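Local atomic coordinates of CRISPR-associated endoribonuclease Cas2 2 (Sulfolobus solfataricus, PDB entry 3EXC), a protein that cuts single-stranded RNA as a homodimeric endoribonuclease of the CRISPR antiviral defence system. Residues M4-Y10 against S36-M42. The protein carries 2 engineered substitutions. Sequence-based numbering, arbitrary orientation.
Sequences MKLLVVY and SAFEGDM. Engineered in segment 36-42: M42 (natural residue Ile). With NA (sodium ion), chain C.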
loop_
_atom_site.group_PDB
_atom_site.type_symbol
_atom_site.label_atom_id
_atom_site.label_comp_id
_atom_site.label_asym_id
_atom_site.label_seq_id
_atom_site.Cartn_x
_atom_site.Cartn_y
_atom_site.Cartn_z
HETATM N N MSE A 4 -17.383 4.404 -1.096
HETATM C CA MSE A 4 -16.318 4.387 -0.043
HETATM C C MSE A 4 -15.407 3.099 0.013
HETATM O O MSE A 4 -15.894 2.012 0.339
HETATM C CB MSE A 4 -16.994 4.616 1.334
HETATM C CG MSE A 4 -16.964 6.071 1.907
HETATM SE SE MSE A 4 -15.248 7.089 1.494
HETATM C CE MSE A 4 -15.718 8.037 -0.245
ATOM N N LYS A 5 -14.109 3.216 -0.281
ATOM C CA LYS A 5 -13.193 2.094 -0.203
ATOM C C LYS A 5 -12.198 2.202 0.935
ATOM O O LYS A 5 -12.038 3.237 1.575
ATOM C CB LYS A 5 -12.381 1.994 -1.481
ATOM C CG LYS A 5 -13.215 2.020 -2.642
ATOM C CD LYS A 5 -12.846 0.851 -3.430
ATOM C CE LYS A 5 -13.880 -0.219 -3.280
ATOM N NZ LYS A 5 -13.083 -1.426 -3.396
ATOM N N LEU A 6 -11.464 1.136 1.162
ATOM C CA LEU A 6 -10.272 1.282 1.941
ATOM C C LEU A 6 -9.248 0.356 1.507
ATOM O O LEU A 6 -9.542 -0.635 0.879
ATOM C CB LEU A 6 -10.541 1.162 3.439
ATOM C CG LEU A 6 -11.237 -0.021 4.016
ATOM C CD1 LEU A 6 -10.373 -1.183 3.796
ATOM C CD2 LEU A 6 -11.309 0.329 5.480
ATOM N N LEU A 7 -8.012 0.747 1.775
ATOM C CA LEU A 7 -6.819 -0.039 1.519
ATOM C C LEU A 7 -6.208 -0.374 2.852
ATOM O O LEU A 7 -6.155 0.497 3.747
ATOM C CB LEU A 7 -5.728 0.797 0.893
ATOM C CG LEU A 7 -6.004 1.329 -0.461
ATOM C CD1 LEU A 7 -4.785 2.249 -0.765
ATOM C CD2 LEU A 7 -5.993 0.083 -1.309
ATOM N N VAL A 8 -5.725 -1.598 2.953
ATOM C CA VAL A 8 -4.900 -1.967 4.069
ATOM C C VAL A 8 -3.582 -2.362 3.451
ATOM O O VAL A 8 -3.529 -3.278 2.622
ATOM C CB VAL A 8 -5.468 -3.188 4.748
ATOM C CG1 VAL A 8 -4.591 -3.577 5.915
ATOM C CG2 VAL A 8 -6.837 -2.821 5.228
ATOM N N VAL A 9 -2.527 -1.694 3.856
ATOM C CA VAL A 9 -1.203 -1.966 3.414
ATOM C C VAL A 9 -0.384 -2.348 4.643
ATOM O O VAL A 9 -0.312 -1.620 5.639
ATOM C CB VAL A 9 -0.618 -0.659 2.764
ATOM C CG1 VAL A 9 0.797 -0.861 2.238
ATOM C CG2 VAL A 9 -1.515 -0.249 1.593
ATOM N N TYR A 10 0.337 -3.452 4.581
ATOM C CA TYR A 10 1.101 -3.869 5.777
ATOM C C TYR A 10 2.614 -4.207 5.543
ATOM O O TYR A 10 3.094 -4.557 4.409
ATOM C CB TYR A 10 0.349 -4.982 6.532
ATOM C CG TYR A 10 -0.057 -6.154 5.685
ATOM C CD1 TYR A 10 -1.261 -6.155 4.995
ATOM C CD2 TYR A 10 0.772 -7.290 5.561
ATOM C CE1 TYR A 10 -1.622 -7.254 4.163
ATOM C CE2 TYR A 10 0.410 -8.389 4.756
ATOM C CZ TYR A 10 -0.803 -8.343 4.071
ATOM O OH TYR A 10 -1.201 -9.393 3.278
ATOM N N SER A 36 1.319 -7.335 -0.105
ATOM C CA SER A 36 1.016 -6.890 1.277
ATOM C C SER A 36 -0.038 -5.777 1.282
ATOM O O SER A 36 0.122 -4.798 1.984
ATOM C CB SER A 36 2.316 -6.481 1.995
ATOM O OG SER A 36 3.083 -7.636 2.347
ATOM N N ALA A 37 -1.090 -5.925 0.471
ATOM C CA ALA A 37 -2.079 -4.860 0.340
ATOM C C ALA A 37 -3.388 -5.506 -0.033
ATOM O O ALA A 37 -3.430 -6.458 -0.785
ATOM C CB ALA A 37 -1.622 -3.845 -0.718
ATOM N N PHE A 38 -4.453 -5.009 0.542
ATOM C CA PHE A 38 -5.795 -5.507 0.288
ATOM C C PHE A 38 -6.687 -4.287 0.084
ATOM O O PHE A 38 -6.332 -3.195 0.575
ATOM C CB PHE A 38 -6.310 -6.244 1.535
ATOM C CG PHE A 38 -5.905 -7.679 1.605
ATOM C CD1 PHE A 38 -6.833 -8.673 1.354
ATOM C CD2 PHE A 38 -4.582 -8.028 1.917
ATOM C CE1 PHE A 38 -6.442 -10.045 1.425
ATOM C CE2 PHE A 38 -4.142 -9.355 1.968
ATOM C CZ PHE A 38 -5.062 -10.376 1.733
ATOM N N GLU A 39 -7.802 -4.439 -0.620
ATOM C CA GLU A 39 -8.818 -3.355 -0.704
ATOM C C GLU A 39 -10.188 -3.940 -0.466
ATOM O O GLU A 39 -10.382 -5.156 -0.638
ATOM C CB GLU A 39 -8.782 -2.592 -2.068
ATOM C CG GLU A 39 -8.833 -3.538 -3.306
ATOM C CD GLU A 39 -10.258 -3.946 -3.760
ATOM O OE1 GLU A 39 -11.221 -3.260 -3.292
ATOM O OE2 GLU A 39 -10.396 -4.920 -4.595
ATOM N N GLY A 40 -11.152 -3.117 -0.057
ATOM C CA GLY A 40 -12.464 -3.660 0.179
ATOM C C GLY A 40 -13.383 -2.488 0.331
ATOM O O GLY A 40 -12.924 -1.365 0.278
ATOM N N ASP A 41 -14.662 -2.751 0.506
ATOM C CA ASP A 41 -15.626 -1.717 0.655
ATOM C C ASP A 41 -15.926 -1.525 2.129
ATOM O O ASP A 41 -16.036 -2.491 2.887
ATOM C CB ASP A 41 -16.928 -2.081 -0.078
ATOM C CG ASP A 41 -16.727 -2.433 -1.606
ATOM O OD1 ASP A 41 -15.866 -1.865 -2.333
ATOM O OD2 ASP A 41 -17.511 -3.298 -2.095
HETATM N N MSE A 42 -16.029 -0.257 2.519
HETATM C CA MSE A 42 -16.819 0.237 3.689
HETATM C C MSE A 42 -18.164 -0.472 4.102
HETATM O O MSE A 42 -19.170 -0.461 3.355
HETATM C CB MSE A 42 -17.160 1.711 3.408
HETATM C CG MSE A 42 -16.801 2.679 4.542
HETATM SE SE MSE A 42 -14.854 2.605 4.982
HETATM C CE MSE A 42 -14.683 4.411 5.921
HETATM NA NA NA C . 4.605 -2.724 2.904
HETATM O O HOH W 1 4.833 -7.562 4.797
HETATM O O HOH W 2 3.052 -3.053 0.578
HETATM O O HOH W 3 5.705 -5.202 2.662
#
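The Y10 ring lies across the backbone of S36. One face carries S36 O, offset toward the rim, and S36 CB makes a CH-pi contact 4.0 Å from the centroid of the Y10 ring. F38 CD2 sits at the edge of the Y10 ring, 3.8 Å from Y10 CE1. In turn Y10 OH meets the edge of the F38 ring near its plane, at CE2. With chi1 at 52°, Y10 CG stands between its own backbone N and carbonyl carbon, which brings the ring over S36. Helix 15-27 packs on both rings through L21 and L25.

Strands 5-10 and 37-41 run antiparallel. L6 with G40 and V8 with F38 are hydrogen-bonded pairs. The ladder ends with Y10 N to S36 O, 2.9 Å and nearly straight at 168°. L6, V8 and F38 point to one face of the sheet, L7, V9, A37 and E39 to the other, where L7 and V9 of the second subunit pack.

K5 bends along its chain until NZ reaches E39 OE1 at 2.6 Å. A second salt bridge, to D41, is less certain. W75 adds a cation-pi contact to K5.

Y10 O binds the sodium ion at 2.8 Å, with two waters and Q34 of the second subunit. Strands 5-11 and 37-41 are the two central strands of the ferredoxin-like Cas2 sheet. The chemistry implies an apolar patch of L7, V9 and A37 at the dimer contact, with a charged cluster at one end and a sodium ion at the other, on the carbonyl of Y10, the residue before D11, the predicted catalytic magnesium ligand.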